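Local coordinates for intracellular sulfur oxidation protein dsrF (Allochromatium vinosum, PDB 2HY5), which is of uncertain function but may take part in the oxidation of intracellular sulfur, as a DsrF/TusC-family protein that assembles with DsrE and DsrH, at the interface of chains B and A. Numbering follows the deposited sequence. Chains: chain A, Intracellular sulfur oxidation protein dsrF; chain B, Putative sulfurtransferase dsrE.

The interface of chains B and A. Residues chain B 6, 8, 40-41; chain A 20-21, 24-25, 28, 135-136.
Helix 21-32 of chain A and its C-terminal residue A:Phe136, just past strand 132-135, meet the start of the 3-10 helix 41-47 of chain B and the loop residue before it, B:Tyr40, with strand 2-7 and the loop after it at the border, in the DsrE–DsrF interface of the DsrEFH complex. B:His41 hides the most surface of the residues here, 69 Å², its ring slotted between two tyrosines: CD2 of A:Tyr21 sits over the centre of one face, the two rings edge-to-face, and CD2 of B:Tyr40 lies over the other. ND1 of B:His41, almost in its own ring plane, donates to OE1 of A:Glu24 at 2.6 Å, on the anti side and 30° out of the carboxylate plane. CE1 of B:His41 packs 3.3 Å from CB of A:Glu24. An alanine in place of B:His41 would probably leave the A:Glu24 carboxylate without its mate here and open a gap between the two tyrosines. On the other side of CE1, NE2 of B:His41 meets the rim of A:Phe136, 3.5 Å from its CD2, while CB of A:Ala25 backs one face of the phenyl. With CG anti to its backbone N (chi1 -163°), B:Tyr40 carries its ring toward helix 21-32, where its CE2 touches CG2 of A:Val28 at 3.7 Å. At the ring edge, the phenol OH of B:Tyr40 donates to the backbone O of A:Glu24 at 2.7 Å, tilted 25° from the carbonyl plane.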
ATOM      1  N   GLN B   6      -2.746  -8.207  15.186  1.00  8.84           N
ATOM      2  CA  GLN B   6      -1.542  -7.931  14.418  1.00 10.67           C
ATOM      3  C   GLN B   6      -1.816  -6.706  13.550  1.00 10.18           C
ATOM      4  O   GLN B   6      -2.840  -6.648  12.870  1.00  8.83           O
ATOM      5  CB  GLN B   6      -1.205  -9.137  13.534  1.00  9.90           C
ATOM      6  CG  GLN B   6       0.155  -9.056  12.841  1.00 12.89           C
ATOM      7  CD  GLN B   6       0.359 -10.190  11.847  1.00 14.63           C
ATOM      8  OE1 GLN B   6      -0.002 -11.338  12.114  1.00 15.29           O
ATOM      9  NE2 GLN B   6       0.979  -9.878  10.711  1.00 14.55           N
ATOM     10  N   ASN B   8      -0.047  -4.363  10.596  1.00  7.64           N
ATOM     11  CA  ASN B   8       1.042  -4.344   9.618  1.00  9.46           C
ATOM     12  C   ASN B   8       1.390  -3.029   8.945  1.00  9.65           C
ATOM     13  O   ASN B   8       2.327  -2.984   8.144  1.00 11.41           O
ATOM     14  CB  ASN B   8       0.758  -5.345   8.495  1.00 11.23           C
ATOM     15  CG  ASN B   8       0.476  -6.742   9.004  1.00 12.97           C
ATOM     16  OD1 ASN B   8       0.987  -7.155  10.043  1.00 17.03           O
ATOM     17  ND2 ASN B   8      -0.317  -7.489   8.251  1.00 15.14           N
ATOM     18  N   TYR B  40       3.962  -5.315  13.266  1.00  4.75           N
ATOM     19  CA  TYR B  40       4.921  -5.886  12.326  1.00  4.70           C
ATOM     20  C   TYR B  40       4.982  -5.032  11.057  1.00  5.33           C
ATOM     21  O   TYR B  40       4.119  -4.185  10.841  1.00  5.18           O
ATOM     22  CB  TYR B  40       4.510  -7.323  11.983  1.00  5.88           C
ATOM     23  CG  TYR B  40       5.605  -8.143  11.347  1.00  7.16           C
ATOM     24  CD1 TYR B  40       6.916  -8.080  11.825  1.00  9.02           C
ATOM     25  CD2 TYR B  40       5.333  -9.003  10.282  1.00  8.16           C
ATOM     26  CE1 TYR B  40       7.926  -8.849  11.261  1.00  9.80           C
ATOM     27  CE2 TYR B  40       6.340  -9.781   9.713  1.00  9.77           C
ATOM     28  CZ  TYR B  40       7.633  -9.698  10.206  1.00  8.55           C
ATOM     29  OH  TYR B  40       8.640 -10.461   9.655  1.00  9.62           O
ATOM     30  N   HIS B  41       5.987  -5.265  10.217  1.00  6.69           N
ATOM     31  CA  HIS B  41       6.163  -4.476   8.991  1.00  6.89           C
ATOM     32  C   HIS B  41       6.180  -2.996   9.404  1.00  7.65           C
ATOM     33  O   HIS B  41       6.688  -2.658  10.472  1.00  7.50           O
ATOM     34  CB  HIS B  41       5.012  -4.716   8.002  1.00  6.50           C
ATOM     35  CG  HIS B  41       4.799  -6.154   7.637  1.00  8.26           C
ATOM     36  ND1 HIS B  41       5.764  -6.926   7.025  1.00 10.97           N
ATOM     37  CD2 HIS B  41       3.708  -6.950   7.758  1.00 10.58           C
ATOM     38  CE1 HIS B  41       5.278  -8.129   6.784  1.00 11.56           C
ATOM     39  NE2 HIS B  41       4.031  -8.170   7.219  1.00 10.04           N
TER
ATOM     40  N   ILE A  20       7.643  -5.448   0.831  1.00  6.22           N
ATOM     41  CA  ILE A  20       8.415  -6.308   1.704  1.00  7.25           C
ATOM     42  C   ILE A  20       7.614  -7.485   2.256  1.00  6.74           C
ATOM     43  O   ILE A  20       8.181  -8.381   2.873  1.00  7.68           O
ATOM     44  CB  ILE A  20       8.993  -5.487   2.888  1.00 16.70           C
ATOM     45  CG1 ILE A  20      10.137  -6.253   3.554  1.00 19.43           C
ATOM     46  CG2 ILE A  20       7.893  -5.181   3.894  1.00 19.09           C
ATOM     47  CD1 ILE A  20      10.881  -5.454   4.600  1.00 22.69           C
ATOM     48  N   TYR A  21       6.305  -7.494   2.020  1.00  8.65           N
ATOM     49  CA  TYR A  21       5.455  -8.559   2.549  1.00 10.34           C
ATOM     50  C   TYR A  21       5.937  -9.990   2.312  1.00 10.51           C
ATOM     51  O   TYR A  21       5.840 -10.827   3.207  1.00 11.58           O
ATOM     52  CB  TYR A  21       4.021  -8.398   2.029  1.00 10.60           C
ATOM     53  CG  TYR A  21       3.421  -7.049   2.372  1.00 13.32           C
ATOM     54  CD1 TYR A  21       3.214  -6.087   1.385  1.00 12.87           C
ATOM     55  CD2 TYR A  21       3.107  -6.717   3.689  1.00 14.60           C
ATOM     56  CE1 TYR A  21       2.709  -4.826   1.697  1.00 15.01           C
ATOM     57  CE2 TYR A  21       2.601  -5.453   4.015  1.00 16.50           C
ATOM     58  CZ  TYR A  21       2.406  -4.514   3.012  1.00 14.93           C
ATOM     59  OH  TYR A  21       1.917  -3.261   3.315  1.00 15.95           O
ATOM     60  N   GLU A  24       9.215 -10.473   4.694  1.00 10.28           N
ATOM     61  CA  GLU A  24       8.918 -10.476   6.118  1.00  9.98           C
ATOM     62  C   GLU A  24       7.912 -11.558   6.494  1.00 11.05           C
ATOM     63  O   GLU A  24       7.887 -12.008   7.636  1.00  9.62           O
ATOM     64  CB  GLU A  24       8.480  -9.077   6.584  1.00  9.43           C
ATOM     65  CG  GLU A  24       9.649  -8.085   6.557  1.00 11.93           C
ATOM     66  CD  GLU A  24       9.352  -6.748   7.212  1.00 10.15           C
ATOM     67  OE1 GLU A  24       8.249  -6.202   7.000  1.00  9.36           O
ATOM     68  OE2 GLU A  24      10.237  -6.236   7.933  1.00 12.29           O
ATOM     69  N   ALA A  25       7.109 -12.001   5.531  1.00  9.44           N
ATOM     70  CA  ALA A  25       6.156 -13.077   5.794  1.00  9.95           C
ATOM     71  C   ALA A  25       6.975 -14.359   5.961  1.00 10.93           C
ATOM     72  O   ALA A  25       6.725 -15.158   6.863  1.00  9.33           O
ATOM     73  CB  ALA A  25       5.186 -13.231   4.633  1.00 16.66           C
ATOM     74  N   VAL A  28       8.379 -14.940   9.344  1.00  8.79           N
ATOM     75  CA  VAL A  28       7.462 -15.474  10.351  1.00  8.91           C
ATOM     76  C   VAL A  28       7.399 -16.999  10.282  1.00  8.02           C
ATOM     77  O   VAL A  28       7.354 -17.674  11.312  1.00  8.86           O
ATOM     78  CB  VAL A  28       6.031 -14.913  10.174  1.00 10.16           C
ATOM     79  CG1 VAL A  28       5.125 -15.454  11.280  1.00 10.73           C
ATOM     80  CG2 VAL A  28       6.053 -13.389  10.228  1.00 11.48           C
ATOM     81  N   SER A 135      -1.828 -13.250   7.659  1.00 12.39           N
ATOM     82  CA  SER A 135      -1.947 -12.528   6.399  1.00 15.64           C
ATOM     83  C   SER A 135      -0.913 -11.412   6.374  1.00 17.24           C
ATOM     84  O   SER A 135      -0.583 -10.838   7.412  1.00 17.76           O
ATOM     85  CB  SER A 135      -3.348 -11.938   6.254  1.00 20.93           C
ATOM     86  OG  SER A 135      -4.324 -12.967   6.256  1.00 20.92           O
ATOM     87  N   PHE A 136      -0.402 -11.111   5.184  1.00 31.17           N
ATOM     88  CA  PHE A 136       0.607 -10.070   5.027  1.00 34.81           C
ATOM     89  C   PHE A 136       0.364  -9.291   3.740  1.00 37.01           C
ATOM     90  O   PHE A 136       0.576  -9.872   2.655  1.00 39.95           O
ATOM     91  CB  PHE A 136       2.014 -10.680   4.985  1.00 27.05           C
ATOM     92  CG  PHE A 136       2.241 -11.764   6.000  1.00 25.93           C
ATOM     93  CD1 PHE A 136       1.800 -13.061   5.754  1.00 25.20           C
ATOM     94  CD2 PHE A 136       2.897 -11.493   7.196  1.00 25.87           C
ATOM     95  CE1 PHE A 136       2.011 -14.071   6.681  1.00 23.26           C
ATOM     96  CE2 PHE A 136       3.113 -12.499   8.132  1.00 26.94           C
ATOM     97  CZ  PHE A 136       2.669 -13.791   7.873  1.00 25.34           C
ATOM     98  OXT PHE A 136      -0.037  -8.113   3.820  1.00 32.01           O
TER